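PDB 4XXF: fuculose-1-phosphate aldolase from Glaciozyma antarctica, which binds a zinc ion and belongs to the class II aldolase and adducin N-terminal domain family, with four protein chains in its assembly. Local coordinates for residues A[25-30]-A[67-72]; A[43-48]-A[115-120]; A[55-60]-A[77-82]; A[131-136]-A[202-207]; A[144-149]-A[172-177]. All blocks are in the same frame, centred on the assembly; numbering follows the deposited sequence. Where two conformers were deposited one is given.

How the contacts relate
Followed from the N terminus, the chain shows how crossing and nested loops build one mixed sheet and its cover. Contact 1 closes first, when 67-72 comes back to helix 15-36; it crosses both contact 2 and contact 3, whose first segments lie within its loop. Contact 3 then pairs strands 56-59 and 75-78 at one edge of the sheet within this chain, wholly within the longer loop that contact 2 closes by joining strands 45-49 and 114-118. L46 and N60 link these three contacts. Beyond them in series, 131-136 opens contact 4, which ends at helix 190-213 and encloses contact 5, the pairing of strands 147-150 and 175-178. L149 and I177 touch segment 131-136 of contact 4.

Contact 1 (A[25-30]-A[67-72]); sequences RLVAAI and RLMTVS
I30 and M69 cross obliquely, the CG2 branch of I30 lying 3.7 Å from CB of M69. The other branch of I30 brings CD1 to 3.9 Å from M69 CG, which is thus touched by both arms of the isoleucine. The M69 chain is bent twice, and its last torsion (chi3 45°) brings CE back to within 4.1 Å of I30 CG2. One turn earlier on the helix, V27 spreads its two methyls over different parts of 67-72. CG1, anti to the backbone N (chi1 171°), rests 3.5 Å from the carbonyl O of M69, while CG2 meets the peptide between T70 and V71 and lies 3.9 Å from V71 CG2. No hydrogen bond joins the two segments. M69 O accepts a hydrogen bond from R31 NE, the residue that follows I30 in helix 15-36, and T70 OG1 is bonded to D73. Between the segments the contact is therefore apolar, held by dispersion and exclusion of water, while R31 of the same helix adds a polar tie to the loop.

Contact 2 (A[43-48]-A[115-120]); sequences AGHLTV and ICHSHS. With ZN (zinc ion), chain B.
A43 CB sits over one face of the H119 ring, offset toward ND1 and 3.6 Å from the centroid in a CH-pi contact, while H117 NE2 and a zinc-bound water lie at that ring's edge, in its plane. The H117 ring has another zinc-bound water at its edge and, in one of two conformers of H45, H45 CE1 there too; H45 and H117 run side by side with planes 35° apart. H117 NE2 and H119 NE2 each bind zinc at 2.1 Å, and H181 and three waters complete the shell. Second-shell acceptors fix the rings: L183 O takes H117 ND1, and D139 of the second subunit is bonded to H119 ND1. The backbones of H45 and H117 exchange two hydrogen bonds. On the face of the sheet opposite H45 and H117, L46 CD2 meets C116 SG at 4.0 Å. A His-X-His pair, its first histidine in an antiparallel strand and its second in the loop beyond, joined by a third, is characteristic of the zinc site of this class II aldolase family.

Contact 3 (A[55-60]-A[77-82]); sequences HHFWVN and VNQEGT
Hydrogen bonds between F57 and V77 join the backbones both ways: F57 N to V77 O and V77 N to F57 O, each 2.8 Å, make an antiparallel hydrogen-bonded pair. A side-chain bond extends the link beyond the F57–V77 pair, where H55 ND1 donates to Q79 OE1 at 3.1 Å. The oxygen lies near the imidazole plane, but the amide is turned 74° against the ring. A type I turn from N78 to G81 follows, closed by G81 N to N78 O, and N78 OD1 takes T82 N at 2.9 Å from above its carbonyl plane. Van der Waals contacts fill the remainder. OE1 of Q79 lies at the edge of the F57 ring, 3.8 Å from CE1, with the amide plane turned 81° to the ring. H56 CD2 lies 3.8 Å from N78 CB, and V59 CG1 touches V77 CG2 in one of the two conformers of V77. F99 of helix 96-108 packs against F57 and V77. The pairing thus grades from an apolar end at V59 to a polar one at H55, where the bond to Q79 implies a proton on ND1 and the accepting oxygen also meets the phenyl edge.

Contact 4 (A[131-136]-A[202-207]); sequences KPLAIT and KQCQVQ
Q203 receives L133 on its aliphatic part: its CG lies 3.9 Å from L133 CD1 and 4.0 Å from CD2, the leucine presenting both methyls. A bend at chi2 (59°) turns Q203 CD off the extended course, and its amide is split between two tasks. NE2 donates to a water at 2.8 Å, while OE1 is hydrogen-bonded to T137 OG1, just beyond the loop segment. Next in the helix, C204 adds a light touch, with SG 4.2 Å from L133 CD1. Q207, one turn after Q203, makes a direct hydrogen bond to the loop. Its chain is extended (chi2 154°), and OE1 accepts A134 N at 3.0 Å in an almost straight bond of 170°. The water held by Q203 also donates to this oxygen, at 2.7 Å, and to A134 O, so that one solvent molecule joins both glutamines to the loop backbone. Q207 NE2 donates to a second water, which in turn bonds P132 O, and is itself tied to D211. Two glutamines spaced i and i+4 on one side of an alpha helix here dock an irregular loop, binding helix 190-213 to the segment between helix 121-127 and strand 147-150, beside a subunit interface.

Contact 5 (A[144-149]-A[172-177]); sequences YGDVAL and QKKAII
D146 OD2 and K174 NZ form a salt bridge of 2.7 Å, the ammonium using the anti lone pair of the oxygen and the two side chains crossing at about a right angle. The lysine bends at chi3 and chi4 to reach it. The other oxygen, OD1, accepts a water at 2.8 Å that also donates to Q172 O, and lies 3.3 Å from K173 CA. The K173 side chain slides past D146 in the opposite direction, its CD packing on the backbone from V147 to A148. Behind the salt bridge, K174 N donates to D146 O at 3.3 Å, a longer bond leading into the parallel strands. There A148 N to A175 O and I177 N to A148 O are both 2.9 Å and nearly straight. Side chains meet on both faces: A148 CB against I176 CG1 at 3.8 Å, and on the other face L149 CD1 against I177 CG2 at 3.9 Å. Farther out, F228 of helix 221-231 packs on D146 and K174, while W196 makes a cation-pi contact with K174. Carbonyls of A142 and G232 also bind K174 NZ. With helix 163-170 between the strands in sequence, this is a beta-alpha-beta crossover. A buried lysine ammonium gripped by one carboxylate and two carbonyls would probably keep its charge. The entry to the strand pair combines a salt bridge with a long backbone bond; its body rests on backbone bonds and methyl packing.

Contact 1 (A[25-30]-A[67-72])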
# COMPACT_ATOMS: atom_id res chain seq x y z
N ARG A 25 6.88 -25.95 -5.25
CA ARG A 25 7.71 -24.75 -5.20
C ARG A 25 7.21 -23.74 -6.23
O ARG A 25 7.22 -22.53 -5.97
CB ARG A 25 9.19 -25.10 -5.45
CG ARG A 25 10.19 -24.10 -4.89
CD ARG A 25 10.11 -24.06 -3.37
NE ARG A 25 11.25 -23.42 -2.73
CZ ARG A 25 11.32 -23.23 -1.42
NH1 ARG A 25 10.33 -23.64 -0.64
NH2 ARG A 25 12.38 -22.63 -0.88
N LEU A 26 6.78 -24.21 -7.40
CA LEU A 26 6.23 -23.34 -8.43
C LEU A 26 4.93 -22.70 -7.95
O LEU A 26 4.71 -21.51 -8.15
CB LEU A 26 5.98 -24.12 -9.74
CG LEU A 26 5.49 -23.25 -10.89
CD1 LEU A 26 6.50 -22.18 -11.24
CD2 LEU A 26 5.13 -24.07 -12.09
N VAL A 27 4.08 -23.49 -7.30
CA VAL A 27 2.86 -22.94 -6.72
C VAL A 27 3.19 -21.89 -5.65
O VAL A 27 2.58 -20.81 -5.62
CB VAL A 27 1.98 -24.06 -6.15
CG1 VAL A 27 0.83 -23.46 -5.37
CG2 VAL A 27 1.45 -24.93 -7.26
N ALA A 28 4.16 -22.18 -4.78
CA ALA A 28 4.57 -21.21 -3.78
C ALA A 28 5.04 -19.92 -4.45
O ALA A 28 4.73 -18.82 -3.99
CB ALA A 28 5.66 -21.79 -2.89
N ALA A 29 5.78 -20.05 -5.54
CA ALA A 29 6.28 -18.88 -6.27
C ALA A 29 5.12 -18.04 -6.83
O ALA A 29 5.11 -16.81 -6.72
CB ALA A 29 7.22 -19.30 -7.38
N ILE A 30 4.15 -18.72 -7.43
CA ILE A 30 2.98 -18.05 -7.98
C ILE A 30 2.20 -17.35 -6.85
O ILE A 30 1.76 -16.20 -7.00
CB ILE A 30 2.11 -19.07 -8.71
CG1 ILE A 30 2.85 -19.56 -9.96
CG2 ILE A 30 0.77 -18.45 -9.06
CD1 ILE A 30 2.31 -20.88 -10.53
N ARG A 67 -3.48 -15.94 -6.71
CA ARG A 67 -3.84 -16.02 -5.30
C ARG A 67 -4.48 -17.35 -4.92
O ARG A 67 -4.47 -17.73 -3.76
CB ARG A 67 -4.78 -14.84 -4.97
CG ARG A 67 -5.46 -14.88 -3.60
CD ARG A 67 -4.43 -14.78 -2.48
NE ARG A 67 -5.05 -14.72 -1.16
CZ ARG A 67 -5.49 -15.79 -0.50
NH1 ARG A 67 -5.41 -16.99 -1.03
NH2 ARG A 67 -6.02 -15.64 0.71
N LEU A 68 -5.06 -18.05 -5.90
CA LEU A 68 -5.76 -19.30 -5.65
C LEU A 68 -5.03 -20.52 -6.21
O LEU A 68 -5.58 -21.62 -6.17
CB LEU A 68 -7.17 -19.24 -6.23
CG LEU A 68 -7.99 -18.04 -5.73
CD1 LEU A 68 -9.31 -17.95 -6.50
CD2 LEU A 68 -8.26 -18.11 -4.22
N MET A 69 -3.81 -20.34 -6.70
CA MET A 69 -3.06 -21.44 -7.32
C MET A 69 -2.87 -22.59 -6.34
O MET A 69 -2.53 -22.37 -5.18
CB MET A 69 -1.70 -20.93 -7.80
CG MET A 69 -0.99 -21.87 -8.79
SD MET A 69 -1.89 -22.07 -10.35
CE MET A 69 -2.38 -20.38 -10.74
N THR A 70 -3.08 -23.82 -6.81
CA THR A 70 -2.77 -25.02 -6.03
C THR A 70 -1.99 -25.98 -6.90
O THR A 70 -1.98 -25.86 -8.12
CB THR A 70 -4.03 -25.75 -5.48
OG1 THR A 70 -4.70 -26.40 -6.56
CG2 THR A 70 -4.97 -24.78 -4.78
N VAL A 71 -1.34 -26.94 -6.26
CA VAL A 71 -0.56 -27.94 -6.98
C VAL A 71 -1.41 -28.68 -8.03
O VAL A 71 -0.94 -28.92 -9.15
CB VAL A 71 0.09 -28.94 -5.98
CG1 VAL A 71 0.61 -30.19 -6.70
CG2 VAL A 71 1.19 -28.25 -5.21
N SER A 72 -2.67 -28.97 -7.70
CA SER A 72 -3.57 -29.69 -8.60
C SER A 72 -3.94 -28.90 -9.85
O SER A 72 -4.40 -29.48 -10.84
CB SER A 72 -4.85 -30.08 -7.86
OG SER A 72 -4.58 -31.08 -6.90

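Contact 2 (A[43-48]-A[115-120])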
# COMPACT_ATOMS: atom_id res chain seq x y z
N ALA A 43 -2.46 -11.93 -17.24
CA ALA A 43 -1.12 -11.91 -17.77
C ALA A 43 -0.19 -12.64 -16.82
O ALA A 43 -0.46 -12.77 -15.62
CB ALA A 43 -0.65 -10.47 -17.98
N GLY A 44 0.91 -13.13 -17.35
CA GLY A 44 1.90 -13.71 -16.48
C GLY A 44 1.95 -15.21 -16.53
O GLY A 44 0.94 -15.93 -16.59
N HIS A 45 3.18 -15.68 -16.48
CA HIS A 45 3.43 -17.10 -16.49
C HIS A 45 4.70 -17.38 -15.73
O HIS A 45 5.66 -16.62 -15.75
CB HIS A 45 3.53 -17.62 -17.93
CG HIS A 45 3.54 -16.54 -18.96
ND1 HIS A 45 4.70 -15.94 -19.39
CD2 HIS A 45 2.53 -15.94 -19.63
CE1 HIS A 45 4.41 -15.02 -20.30
NE2 HIS A 45 3.10 -15.00 -20.46
N LEU A 46 4.66 -18.49 -15.01
CA LEU A 46 5.84 -19.01 -14.33
C LEU A 46 5.97 -20.46 -14.75
O LEU A 46 5.01 -21.22 -14.68
CB LEU A 46 5.72 -18.89 -12.81
CG LEU A 46 5.91 -17.51 -12.16
CD1 LEU A 46 4.68 -16.61 -12.35
CD2 LEU A 46 6.21 -17.69 -10.69
N THR A 47 7.15 -20.83 -15.23
CA THR A 47 7.37 -22.19 -15.70
C THR A 47 8.53 -22.86 -14.98
O THR A 47 9.46 -22.18 -14.52
CB THR A 47 7.68 -22.22 -17.22
OG1 THR A 47 8.79 -21.37 -17.51
CG2 THR A 47 6.46 -21.77 -18.04
N VAL A 48 8.44 -24.18 -14.85
CA VAL A 48 9.60 -24.96 -14.42
C VAL A 48 9.73 -26.19 -15.32
O VAL A 48 8.76 -26.86 -15.66
CB VAL A 48 9.52 -25.36 -12.92
CG1 VAL A 48 8.35 -26.29 -12.64
CG2 VAL A 48 10.83 -25.99 -12.46
N ILE A 115 11.44 -19.80 -15.25
CA ILE A 115 11.30 -18.48 -15.84
C ILE A 115 10.07 -17.81 -15.24
O ILE A 115 9.03 -18.45 -15.10
CB ILE A 115 11.18 -18.57 -17.39
CG1 ILE A 115 12.39 -19.29 -18.00
CG2 ILE A 115 10.99 -17.18 -18.01
CD1 ILE A 115 12.29 -19.51 -19.48
N CYS A 116 10.21 -16.53 -14.89
CA CYS A 116 9.11 -15.74 -14.31
C CYS A 116 8.79 -14.53 -15.15
O CYS A 116 9.69 -13.76 -15.50
CB CYS A 116 9.45 -15.24 -12.91
SG CYS A 116 9.85 -16.48 -11.69
N HIS A 117 7.51 -14.32 -15.42
CA HIS A 117 7.06 -13.12 -16.09
C HIS A 117 5.69 -12.71 -15.55
O HIS A 117 4.80 -13.54 -15.41
CB HIS A 117 6.99 -13.35 -17.59
CG HIS A 117 6.36 -12.21 -18.33
ND1 HIS A 117 6.93 -10.95 -18.39
CD2 HIS A 117 5.21 -12.14 -19.04
CE1 HIS A 117 6.16 -10.16 -19.11
NE2 HIS A 117 5.10 -10.85 -19.51
N SER A 118 5.53 -11.43 -15.27
CA SER A 118 4.27 -10.89 -14.80
C SER A 118 4.28 -9.41 -15.09
O SER A 118 5.35 -8.80 -15.16
CB SER A 118 4.09 -11.16 -13.31
OG SER A 118 2.76 -10.92 -12.88
N HIS A 119 3.10 -8.83 -15.27
CA HIS A 119 3.00 -7.41 -15.61
C HIS A 119 2.90 -6.58 -14.34
O HIS A 119 1.89 -5.94 -14.07
CB HIS A 119 1.82 -7.18 -16.54
CG HIS A 119 1.98 -7.82 -17.88
ND1 HIS A 119 1.10 -7.62 -18.91
CD2 HIS A 119 2.93 -8.67 -18.35
CE1 HIS A 119 1.50 -8.33 -19.96
NE2 HIS A 119 2.61 -8.96 -19.65
N SER A 120 3.97 -6.60 -13.57
CA SER A 120 4.04 -5.91 -12.29
C SER A 120 4.14 -4.41 -12.50
O SER A 120 4.69 -3.95 -13.50
CB SER A 120 5.23 -6.43 -11.47
OG SER A 120 6.43 -6.41 -12.25
ZN ZN B . 3.64 -10.29 -20.90
O HOH W 1 0.60 -10.57 -14.37
O HOH W 2 2.24 -11.83 -20.28
O HOH W 3 2.34 -10.18 -22.45
O HOH W 4 4.46 -11.83 -22.23

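Contact 3 (A[55-60]-A[77-82])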
# COMPACT_ATOMS: atom_id res chain seq x y z
N HIS A 55 12.02 -31.38 -22.22
CA HIS A 55 11.19 -30.67 -23.19
C HIS A 55 9.77 -30.52 -22.70
O HIS A 55 8.88 -30.14 -23.48
CB HIS A 55 11.18 -31.40 -24.53
CG HIS A 55 12.54 -31.58 -25.14
ND1 HIS A 55 13.35 -30.53 -25.47
CD2 HIS A 55 13.21 -32.71 -25.48
CE1 HIS A 55 14.48 -30.99 -25.99
NE2 HIS A 55 14.42 -32.31 -26.01
N HIS A 56 9.54 -30.82 -21.43
CA HIS A 56 8.23 -30.67 -20.81
C HIS A 56 8.32 -29.65 -19.69
O HIS A 56 9.36 -29.57 -19.03
CB HIS A 56 7.71 -31.99 -20.25
CG HIS A 56 7.39 -33.01 -21.30
ND1 HIS A 56 7.00 -34.29 -20.99
CD2 HIS A 56 7.39 -32.93 -22.65
CE1 HIS A 56 6.78 -34.96 -22.11
NE2 HIS A 56 7.02 -34.16 -23.13
N PHE A 57 7.24 -28.92 -19.47
CA PHE A 57 7.24 -27.81 -18.51
C PHE A 57 5.94 -27.76 -17.74
O PHE A 57 4.86 -27.96 -18.30
CB PHE A 57 7.46 -26.49 -19.25
CG PHE A 57 8.67 -26.51 -20.11
CD1 PHE A 57 8.62 -26.95 -21.43
CD2 PHE A 57 9.90 -26.14 -19.58
CE1 PHE A 57 9.76 -27.01 -22.20
CE2 PHE A 57 11.04 -26.19 -20.35
CZ PHE A 57 10.98 -26.63 -21.66
N TRP A 58 6.05 -27.48 -16.44
CA TRP A 58 4.89 -27.19 -15.61
C TRP A 58 4.64 -25.69 -15.61
O TRP A 58 5.58 -24.89 -15.58
CB TRP A 58 5.11 -27.71 -14.18
CG TRP A 58 5.20 -29.20 -14.15
CD1 TRP A 58 6.33 -29.95 -14.21
CD2 TRP A 58 4.10 -30.12 -14.11
NE1 TRP A 58 6.02 -31.29 -14.19
CE2 TRP A 58 4.65 -31.42 -14.14
CE3 TRP A 58 2.71 -29.98 -14.06
CZ2 TRP A 58 3.86 -32.57 -14.11
CZ3 TRP A 58 1.92 -31.13 -14.03
CH2 TRP A 58 2.50 -32.40 -14.06
N VAL A 59 3.37 -25.30 -15.68
CA VAL A 59 3.01 -23.89 -15.81
C VAL A 59 1.64 -23.67 -15.19
O VAL A 59 0.84 -24.60 -15.06
CB VAL A 59 3.04 -23.46 -17.31
CG1 VAL A 59 2.00 -24.21 -18.10
CG2 VAL A 59 2.85 -21.95 -17.48
N ASN A 60 1.38 -22.43 -14.79
CA ASN A 60 0.04 -22.04 -14.36
C ASN A 60 -0.95 -22.10 -15.51
O ASN A 60 -0.61 -21.77 -16.64
CB ASN A 60 0.08 -20.64 -13.75
CG ASN A 60 0.70 -19.62 -14.69
OD1 ASN A 60 1.88 -19.69 -15.04
ND2 ASN A 60 -0.11 -18.63 -15.08
N VAL A 77 3.06 -29.05 -20.17
CA VAL A 77 3.04 -28.59 -21.55
C VAL A 77 4.33 -29.04 -22.25
O VAL A 77 5.40 -28.99 -21.64
CB VAL A 77 2.92 -27.04 -21.60
CG1 VAL A 77 2.92 -26.53 -23.04
CG2 VAL A 77 1.65 -26.59 -20.89
N ASN A 78 4.25 -29.48 -23.51
CA ASN A 78 5.49 -29.84 -24.19
C ASN A 78 6.09 -28.60 -24.85
O ASN A 78 5.55 -27.49 -24.75
CB ASN A 78 5.29 -31.00 -25.18
CG ASN A 78 4.39 -30.66 -26.35
OD1 ASN A 78 4.08 -29.50 -26.61
ND2 ASN A 78 3.96 -31.69 -27.07
N GLN A 79 7.25 -28.77 -25.48
CA GLN A 79 8.01 -27.64 -26.00
C GLN A 79 7.20 -26.81 -26.99
O GLN A 79 7.35 -25.59 -27.06
CB GLN A 79 9.30 -28.12 -26.67
CG GLN A 79 10.33 -27.03 -26.88
CD GLN A 79 11.29 -26.89 -25.70
OE1 GLN A 79 11.83 -27.88 -25.21
NE2 GLN A 79 11.52 -25.66 -25.26
N GLU A 80 6.32 -27.47 -27.74
CA GLU A 80 5.56 -26.79 -28.79
C GLU A 80 4.19 -26.27 -28.32
O GLU A 80 3.41 -25.77 -29.12
CB GLU A 80 5.38 -27.71 -30.01
CG GLU A 80 4.76 -29.08 -29.73
CD GLU A 80 5.80 -30.19 -29.60
OE1 GLU A 80 5.60 -31.27 -30.20
OE2 GLU A 80 6.81 -29.98 -28.89
N GLY A 81 3.91 -26.40 -27.03
CA GLY A 81 2.72 -25.78 -26.47
C GLY A 81 1.51 -26.68 -26.26
O GLY A 81 0.48 -26.21 -25.77
N THR A 82 1.62 -27.95 -26.62
CA THR A 82 0.52 -28.89 -26.39
C THR A 82 0.38 -29.20 -24.90
O THR A 82 1.35 -29.56 -24.24
CB THR A 82 0.73 -30.20 -27.18
OG1 THR A 82 0.97 -29.88 -28.55
CG2 THR A 82 -0.51 -31.08 -27.09

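Contact 4 (A[131-136]-A[202-207])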
# COMPACT_ATOMS: atom_id res chain seq x y z
N LYS A 131 14.81 2.79 -20.75
CA LYS A 131 16.10 3.07 -20.14
C LYS A 131 16.67 1.81 -19.49
O LYS A 131 15.91 0.99 -18.98
CB LYS A 131 15.96 4.14 -19.05
CG LYS A 131 15.55 5.50 -19.54
CD LYS A 131 15.43 6.43 -18.33
CE LYS A 131 15.16 7.85 -18.77
NZ LYS A 131 15.15 8.76 -17.59
N PRO A 132 18.00 1.68 -19.48
CA PRO A 132 18.58 0.58 -18.70
C PRO A 132 18.40 0.81 -17.20
O PRO A 132 18.26 1.94 -16.75
CB PRO A 132 20.06 0.61 -19.09
CG PRO A 132 20.31 2.03 -19.45
CD PRO A 132 19.04 2.51 -20.11
N LEU A 133 18.41 -0.28 -16.45
CA LEU A 133 18.34 -0.17 -15.00
C LEU A 133 19.61 0.51 -14.48
O LEU A 133 20.72 0.06 -14.77
CB LEU A 133 18.19 -1.55 -14.38
CG LEU A 133 17.87 -1.56 -12.89
CD1 LEU A 133 16.39 -1.25 -12.67
CD2 LEU A 133 18.27 -2.90 -12.25
N ALA A 134 19.45 1.59 -13.72
CA ALA A 134 20.62 2.25 -13.12
C ALA A 134 21.09 1.48 -11.89
O ALA A 134 20.28 1.02 -11.09
CB ALA A 134 20.29 3.69 -12.76
N ILE A 135 22.40 1.33 -11.74
CA ILE A 135 22.95 0.59 -10.61
C ILE A 135 23.29 1.60 -9.51
O ILE A 135 24.41 2.13 -9.44
CB ILE A 135 24.16 -0.27 -11.03
CG1 ILE A 135 23.79 -1.16 -12.23
CG2 ILE A 135 24.65 -1.11 -9.85
CD1 ILE A 135 22.59 -2.09 -12.01
N THR A 136 22.30 1.89 -8.68
CA THR A 136 22.35 2.98 -7.71
C THR A 136 22.16 2.54 -6.25
O THR A 136 22.18 3.37 -5.35
CB THR A 136 21.27 4.02 -8.01
OG1 THR A 136 20.01 3.36 -7.97
CG2 THR A 136 21.48 4.63 -9.39
N LYS A 202 11.56 -4.32 -7.26
CA LYS A 202 11.89 -3.34 -6.23
C LYS A 202 12.82 -2.26 -6.75
O LYS A 202 12.61 -1.07 -6.48
CB LYS A 202 12.51 -4.03 -5.01
CG LYS A 202 12.89 -3.08 -3.87
CD LYS A 202 11.72 -2.25 -3.34
CE LYS A 202 10.64 -3.12 -2.71
NZ LYS A 202 9.52 -2.29 -2.17
N GLN A 203 13.86 -2.62 -7.51
CA GLN A 203 14.76 -1.59 -7.98
C GLN A 203 14.09 -0.69 -9.02
O GLN A 203 14.39 0.50 -9.08
CB GLN A 203 16.05 -2.18 -8.53
CG GLN A 203 17.09 -1.10 -8.88
CD GLN A 203 17.49 -0.22 -7.70
OE1 GLN A 203 17.52 -0.66 -6.56
NE2 GLN A 203 17.82 1.02 -7.99
N CYS A 204 13.16 -1.23 -9.82
CA CYS A 204 12.40 -0.36 -10.71
C CYS A 204 11.57 0.65 -9.91
O CYS A 204 11.51 1.82 -10.26
CB CYS A 204 11.48 -1.19 -11.61
SG CYS A 204 12.31 -2.10 -12.91
N GLN A 205 10.96 0.19 -8.82
CA GLN A 205 10.22 1.06 -7.92
C GLN A 205 11.12 2.16 -7.37
O GLN A 205 10.75 3.34 -7.34
CB GLN A 205 9.62 0.25 -6.78
CG GLN A 205 8.75 1.07 -5.83
CD GLN A 205 8.29 0.26 -4.64
OE1 GLN A 205 8.68 -0.90 -4.48
NE2 GLN A 205 7.44 0.86 -3.81
N VAL A 206 12.31 1.76 -6.92
CA VAL A 206 13.29 2.68 -6.36
C VAL A 206 13.73 3.71 -7.41
O VAL A 206 13.80 4.91 -7.10
CB VAL A 206 14.51 1.89 -5.83
CG1 VAL A 206 15.70 2.81 -5.62
CG2 VAL A 206 14.13 1.16 -4.53
N GLN A 207 14.00 3.28 -8.63
CA GLN A 207 14.43 4.22 -9.65
C GLN A 207 13.32 5.22 -10.00
O GLN A 207 13.60 6.40 -10.19
CB GLN A 207 14.91 3.50 -10.92
CG GLN A 207 15.36 4.51 -12.00
CD GLN A 207 16.37 3.98 -13.00
OE1 GLN A 207 16.81 2.82 -12.92
NE2 GLN A 207 16.73 4.83 -13.95
O HOH W 5 18.79 4.52 -16.23
O HOH W 6 17.89 1.90 -10.66

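Contact 5 (A[144-149]-A[172-177])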
# COMPACT_ATOMS: atom_id res chain seq x y z
N TYR A 144 24.16 -5.88 -11.89
CA TYR A 144 25.29 -5.22 -12.54
C TYR A 144 25.82 -6.05 -13.70
O TYR A 144 26.24 -7.18 -13.51
CB TYR A 144 26.39 -4.94 -11.52
CG TYR A 144 27.67 -4.46 -12.14
CD1 TYR A 144 27.76 -3.18 -12.67
CD2 TYR A 144 28.77 -5.28 -12.22
CE1 TYR A 144 28.92 -2.73 -13.25
CE2 TYR A 144 29.94 -4.84 -12.79
CZ TYR A 144 30.00 -3.57 -13.30
OH TYR A 144 31.18 -3.14 -13.87
N GLY A 145 25.76 -5.48 -14.89
CA GLY A 145 26.21 -6.15 -16.10
C GLY A 145 25.43 -7.41 -16.44
O GLY A 145 25.87 -8.19 -17.29
N ASP A 146 24.26 -7.59 -15.82
CA ASP A 146 23.55 -8.86 -15.96
C ASP A 146 22.05 -8.68 -16.15
O ASP A 146 21.27 -9.59 -15.86
CB ASP A 146 23.81 -9.76 -14.74
CG ASP A 146 23.74 -11.25 -15.09
OD1 ASP A 146 24.11 -11.64 -16.22
OD2 ASP A 146 23.34 -12.04 -14.21
N VAL A 147 21.64 -7.51 -16.64
CA VAL A 147 20.24 -7.30 -16.99
C VAL A 147 20.18 -6.71 -18.40
O VAL A 147 20.91 -5.77 -18.73
CB VAL A 147 19.48 -6.42 -15.96
CG1 VAL A 147 20.16 -5.07 -15.73
CG2 VAL A 147 18.03 -6.23 -16.38
N ALA A 148 19.34 -7.30 -19.23
CA ALA A 148 19.19 -6.88 -20.61
C ALA A 148 18.06 -5.88 -20.78
O ALA A 148 17.22 -5.71 -19.90
CB ALA A 148 18.95 -8.10 -21.50
N LEU A 149 18.07 -5.20 -21.92
CA LEU A 149 17.01 -4.27 -22.28
C LEU A 149 16.65 -4.52 -23.72
O LEU A 149 17.50 -4.42 -24.60
CB LEU A 149 17.46 -2.81 -22.08
CG LEU A 149 16.46 -1.72 -22.50
CD1 LEU A 149 15.16 -1.78 -21.69
CD2 LEU A 149 17.10 -0.33 -22.39
N GLN A 172 22.93 -14.52 -21.95
CA GLN A 172 23.14 -15.35 -20.76
C GLN A 172 22.80 -14.62 -19.45
O GLN A 172 23.19 -15.06 -18.37
CB GLN A 172 24.59 -15.85 -20.71
CG GLN A 172 25.03 -16.63 -21.95
CD GLN A 172 24.20 -17.86 -22.20
OE1 GLN A 172 23.94 -18.65 -21.29
NE2 GLN A 172 23.75 -18.03 -23.44
N LYS A 173 22.06 -13.52 -19.55
CA LYS A 173 21.78 -12.68 -18.38
C LYS A 173 20.61 -13.21 -17.54
O LYS A 173 19.86 -14.07 -18.00
CB LYS A 173 21.52 -11.25 -18.85
CG LYS A 173 22.77 -10.63 -19.50
CD LYS A 173 22.59 -9.18 -19.90
CE LYS A 173 23.89 -8.59 -20.41
NZ LYS A 173 24.26 -9.17 -21.72
N LYS A 174 20.49 -12.73 -16.31
CA LYS A 174 19.48 -13.27 -15.39
C LYS A 174 18.10 -12.64 -15.57
O LYS A 174 17.11 -13.16 -15.07
CB LYS A 174 19.90 -13.08 -13.92
CG LYS A 174 20.08 -11.63 -13.49
CD LYS A 174 20.12 -11.48 -11.96
CE LYS A 174 21.21 -12.29 -11.30
NZ LYS A 174 22.57 -11.76 -11.60
N ALA A 175 18.05 -11.52 -16.29
CA ALA A 175 16.80 -10.76 -16.37
C ALA A 175 16.80 -9.86 -17.58
O ALA A 175 17.85 -9.52 -18.12
CB ALA A 175 16.58 -9.95 -15.10
N ILE A 176 15.60 -9.48 -18.00
CA ILE A 176 15.45 -8.55 -19.11
C ILE A 176 14.28 -7.60 -18.82
O ILE A 176 13.23 -7.99 -18.29
CB ILE A 176 15.26 -9.30 -20.47
CG1 ILE A 176 15.19 -8.31 -21.63
CG2 ILE A 176 14.02 -10.21 -20.43
CD1 ILE A 176 15.39 -8.96 -23.00
N ILE A 177 14.51 -6.34 -19.14
CA ILE A 177 13.45 -5.33 -19.14
C ILE A 177 12.93 -5.23 -20.56
O ILE A 177 13.68 -4.91 -21.48
CB ILE A 177 13.97 -3.98 -18.64
CG1 ILE A 177 14.52 -4.15 -17.22
CG2 ILE A 177 12.88 -2.92 -18.70
CD1 ILE A 177 15.05 -2.88 -16.59
O HOH W 7 25.39 -14.14 -16.60